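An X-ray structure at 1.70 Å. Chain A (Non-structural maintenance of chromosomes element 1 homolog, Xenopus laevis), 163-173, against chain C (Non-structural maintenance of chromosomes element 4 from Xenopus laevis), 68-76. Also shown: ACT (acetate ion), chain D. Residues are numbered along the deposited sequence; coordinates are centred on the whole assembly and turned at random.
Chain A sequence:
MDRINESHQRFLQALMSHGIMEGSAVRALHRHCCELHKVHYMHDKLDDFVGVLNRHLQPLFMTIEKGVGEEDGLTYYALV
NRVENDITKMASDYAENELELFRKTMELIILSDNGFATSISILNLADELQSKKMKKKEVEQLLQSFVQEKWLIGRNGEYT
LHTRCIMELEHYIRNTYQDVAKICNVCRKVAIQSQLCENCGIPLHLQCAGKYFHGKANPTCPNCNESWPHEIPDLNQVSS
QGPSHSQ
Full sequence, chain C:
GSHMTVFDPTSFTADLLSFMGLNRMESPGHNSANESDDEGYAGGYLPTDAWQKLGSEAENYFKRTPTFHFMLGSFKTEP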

# COMPACT_ATOMS: atom_id res chain seq x y z
N THR A 163 8.59 12.23 -7.20
CA THR A 163 9.92 11.93 -6.67
C THR A 163 10.09 10.43 -6.43
O THR A 163 11.13 9.86 -6.74
CB THR A 163 10.15 12.71 -5.39
OG1 THR A 163 10.02 14.11 -5.66
CG2 THR A 163 11.55 12.43 -4.84
N ARG A 164 9.05 9.78 -5.89
CA ARG A 164 9.12 8.34 -5.67
C ARG A 164 9.42 7.58 -6.95
O ARG A 164 10.21 6.63 -6.96
CB ARG A 164 7.80 7.84 -5.09
CG ARG A 164 7.84 6.33 -4.77
CD ARG A 164 6.45 5.73 -4.79
NE ARG A 164 6.42 4.35 -4.31
CZ ARG A 164 5.29 3.74 -3.96
NH1 ARG A 164 4.14 4.39 -4.01
NH2 ARG A 164 5.31 2.49 -3.53
N CYS A 165 8.79 7.99 -8.05
CA CYS A 165 8.99 7.31 -9.32
C CYS A 165 10.41 7.51 -9.83
O CYS A 165 11.05 6.56 -10.29
CB CYS A 165 7.97 7.83 -10.33
SG CYS A 165 7.99 6.90 -11.88
N ILE A 166 10.92 8.74 -9.77
CA ILE A 166 12.29 8.99 -10.20
C ILE A 166 13.28 8.19 -9.35
O ILE A 166 14.25 7.61 -9.87
CB ILE A 166 12.59 10.50 -10.16
CG1 ILE A 166 11.58 11.24 -11.02
CG2 ILE A 166 14.03 10.76 -10.60
CD1 ILE A 166 11.58 12.78 -10.80
N MET A 167 13.05 8.14 -8.04
CA MET A 167 13.96 7.41 -7.16
C MET A 167 14.00 5.93 -7.51
O MET A 167 15.08 5.33 -7.62
CB MET A 167 13.55 7.61 -5.70
CG MET A 167 13.87 9.03 -5.18
SD MET A 167 13.26 9.39 -3.52
CE MET A 167 14.29 8.29 -2.53
N GLU A 168 12.83 5.33 -7.74
CA GLU A 168 12.83 3.90 -8.04
C GLU A 168 13.31 3.60 -9.46
O GLU A 168 14.00 2.60 -9.70
CB GLU A 168 11.44 3.31 -7.84
CG GLU A 168 11.44 1.79 -7.96
CD GLU A 168 10.13 1.19 -7.54
OE1 GLU A 168 9.20 1.14 -8.39
OE2 GLU A 168 10.01 0.80 -6.36
N LEU A 169 12.94 4.45 -10.43
CA LEU A 169 13.19 4.18 -11.84
C LEU A 169 14.42 4.90 -12.38
O LEU A 169 14.63 4.88 -13.60
CB LEU A 169 11.97 4.56 -12.68
CG LEU A 169 10.71 3.73 -12.44
CD1 LEU A 169 9.64 4.06 -13.48
CD2 LEU A 169 11.02 2.28 -12.49
N GLU A 170 15.23 5.51 -11.51
CA GLU A 170 16.40 6.29 -11.94
C GLU A 170 17.25 5.53 -12.96
O GLU A 170 17.56 6.04 -14.04
CB GLU A 170 17.23 6.67 -10.71
CG GLU A 170 18.62 7.26 -10.99
CD GLU A 170 18.57 8.75 -11.30
OE1 GLU A 170 19.43 9.22 -12.09
OE2 GLU A 170 17.69 9.45 -10.76
N HIS A 171 17.65 4.31 -12.62
CA HIS A 171 18.55 3.58 -13.50
C HIS A 171 17.81 2.93 -14.66
O HIS A 171 18.36 2.83 -15.76
CB HIS A 171 19.34 2.56 -12.68
CG HIS A 171 20.08 3.20 -11.55
ND1 HIS A 171 19.52 3.39 -10.31
CD2 HIS A 171 21.31 3.76 -11.50
CE1 HIS A 171 20.39 4.01 -9.53
NE2 HIS A 171 21.48 4.25 -10.23
N TYR A 172 16.57 2.52 -14.43
CA TYR A 172 15.74 2.05 -15.53
C TYR A 172 15.62 3.10 -16.62
O TYR A 172 15.78 2.81 -17.81
CB TYR A 172 14.36 1.66 -14.99
CG TYR A 172 13.38 1.26 -16.04
CD1 TYR A 172 13.30 -0.05 -16.49
CD2 TYR A 172 12.53 2.20 -16.60
CE1 TYR A 172 12.40 -0.41 -17.47
CE2 TYR A 172 11.63 1.86 -17.57
CZ TYR A 172 11.56 0.55 -18.00
OH TYR A 172 10.65 0.22 -18.97
N ILE A 173 15.35 4.35 -16.23
CA ILE A 173 15.22 5.44 -17.20
C ILE A 173 16.55 5.67 -17.92
O ILE A 173 16.58 5.85 -19.15
CB ILE A 173 14.73 6.72 -16.50
CG1 ILE A 173 13.27 6.57 -16.07
CG2 ILE A 173 14.93 7.96 -17.40
CD1 ILE A 173 12.80 7.64 -15.07
N PHE C 68 3.52 -4.21 0.16
CA PHE C 68 4.65 -3.66 -0.58
C PHE C 68 4.25 -3.43 -2.03
O PHE C 68 3.79 -4.36 -2.69
CB PHE C 68 5.84 -4.62 -0.51
CG PHE C 68 7.04 -4.19 -1.32
CD1 PHE C 68 7.51 -2.88 -1.28
CD2 PHE C 68 7.73 -5.11 -2.08
CE1 PHE C 68 8.63 -2.50 -2.02
CE2 PHE C 68 8.86 -4.75 -2.81
CZ PHE C 68 9.31 -3.45 -2.78
N HIS C 69 4.43 -2.20 -2.50
CA HIS C 69 4.05 -1.82 -3.86
C HIS C 69 5.22 -1.12 -4.53
O HIS C 69 6.01 -0.44 -3.87
CB HIS C 69 2.81 -0.91 -3.83
CG HIS C 69 1.62 -1.59 -3.23
ND1 HIS C 69 0.69 -2.27 -3.99
CD2 HIS C 69 1.24 -1.74 -1.94
CE1 HIS C 69 -0.23 -2.79 -3.19
NE2 HIS C 69 0.09 -2.48 -1.94
N PHE C 70 5.32 -1.30 -5.84
CA PHE C 70 6.46 -0.80 -6.60
C PHE C 70 6.03 -0.71 -8.05
O PHE C 70 5.00 -1.27 -8.45
CB PHE C 70 7.67 -1.72 -6.43
CG PHE C 70 7.33 -3.16 -6.70
CD1 PHE C 70 7.33 -3.65 -8.00
CD2 PHE C 70 6.92 -3.99 -5.67
CE1 PHE C 70 6.96 -4.97 -8.26
CE2 PHE C 70 6.55 -5.31 -5.93
CZ PHE C 70 6.56 -5.79 -7.23
N MET C 71 6.84 -0.03 -8.85
CA MET C 71 6.63 0.05 -10.30
C MET C 71 7.70 -0.69 -11.08
O MET C 71 7.39 -1.47 -11.98
CB MET C 71 6.58 1.53 -10.72
CG MET C 71 6.26 1.77 -12.18
SD MET C 71 4.63 1.15 -12.64
CE MET C 71 3.51 2.31 -11.86
N LEU C 72 8.98 -0.47 -10.75
CA LEU C 72 10.07 -1.17 -11.42
C LEU C 72 9.87 -2.68 -11.33
O LEU C 72 9.60 -3.22 -10.25
CB LEU C 72 11.40 -0.79 -10.77
CG LEU C 72 12.62 -1.57 -11.28
CD1 LEU C 72 12.97 -1.11 -12.69
CD2 LEU C 72 13.82 -1.42 -10.35
N GLY C 73 9.98 -3.37 -12.47
CA GLY C 73 9.83 -4.81 -12.47
C GLY C 73 8.40 -5.31 -12.54
O GLY C 73 8.19 -6.52 -12.61
N SER C 74 7.42 -4.41 -12.53
CA SER C 74 6.04 -4.84 -12.62
C SER C 74 5.56 -4.99 -14.06
O SER C 74 4.48 -5.55 -14.28
CB SER C 74 5.12 -3.85 -11.89
OG SER C 74 4.99 -2.62 -12.61
N PHE C 75 6.36 -4.53 -15.03
CA PHE C 75 5.95 -4.49 -16.44
C PHE C 75 6.11 -5.86 -17.07
O PHE C 75 7.15 -6.50 -16.93
CB PHE C 75 6.81 -3.50 -17.23
CG PHE C 75 6.84 -2.11 -16.68
CD1 PHE C 75 5.74 -1.56 -16.06
CD2 PHE C 75 8.00 -1.34 -16.81
CE1 PHE C 75 5.79 -0.25 -15.57
CE2 PHE C 75 8.05 -0.05 -16.31
CZ PHE C 75 6.94 0.49 -15.70
N LYS C 76 5.09 -6.29 -17.82
CA LYS C 76 5.15 -7.54 -18.58
C LYS C 76 5.14 -7.19 -20.07
O LYS C 76 4.08 -7.08 -20.68
CB LYS C 76 3.99 -8.48 -18.22
CG LYS C 76 3.98 -9.78 -19.03
CD LYS C 76 2.57 -10.20 -19.44
CE LYS C 76 2.51 -10.57 -20.92
NZ LYS C 76 1.14 -10.94 -21.38
C ACT D . 1.93 2.84 -1.95
O ACT D . 1.84 2.74 -3.23
OXT ACT D . 2.51 2.06 -1.14
CH3 ACT D . 1.26 4.12 -1.34

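The contact is a helix face laid against an irregular, turn-containing segment, in which one buried carboxylate clasps two successive backbone amides and apolar side chains pack beside it. Residues 163-173 of chain A are helical, and the residues that reach chain C, Arg A164, Glu A168, Leu A169 and Tyr A172, recur at the spacing of helical turns; together the two stretches bury 427 Å².

Glu A168 is the polar centre. Its CA-to-CB bond points toward chain C, and with chi1 and chi2 both t the side chain extends to place OE1 2.7 Å from Met C71 N and 2.9 Å from Leu C72 N. Both amides donate hydrogen bonds to this single oxygen, with N-H...acceptor angles of 157° and 163°. A carboxylate suits the site because an unpaired backbone N-H would be costly in such buried surroundings; OE2 is satisfied elsewhere in the structure.

The amides are presented at the start of a type II turn from Met C71 to Ser C74. Ser C74 N and OG both donate to Met C71 O, at 3.0 and 2.7 Å respectively, fastening the turn. Gly C73 fits its third position, since at phi/psi 83/-3 a CB would be jammed against the preceding carbonyl oxygen.

Leu C72, at the second position, directs its side chain toward the helix. Its CB lies 3.5 Å from Leu A169 CD2, and its CD1 lies 3.9 Å from Tyr A172 CB. Farther along, the edge of Phe C75 addresses the face of Tyr A172 in an offset arrangement, with centroids 5.9 Å apart and planes at 62°.

At the other end, the extended Arg A164 side chain brings NH2 within 3.0 Å of His C69 O, while its NH1 donates a 2.9 Å hydrogen bond to O of an acetate ion, probably from the crystallisation liquor.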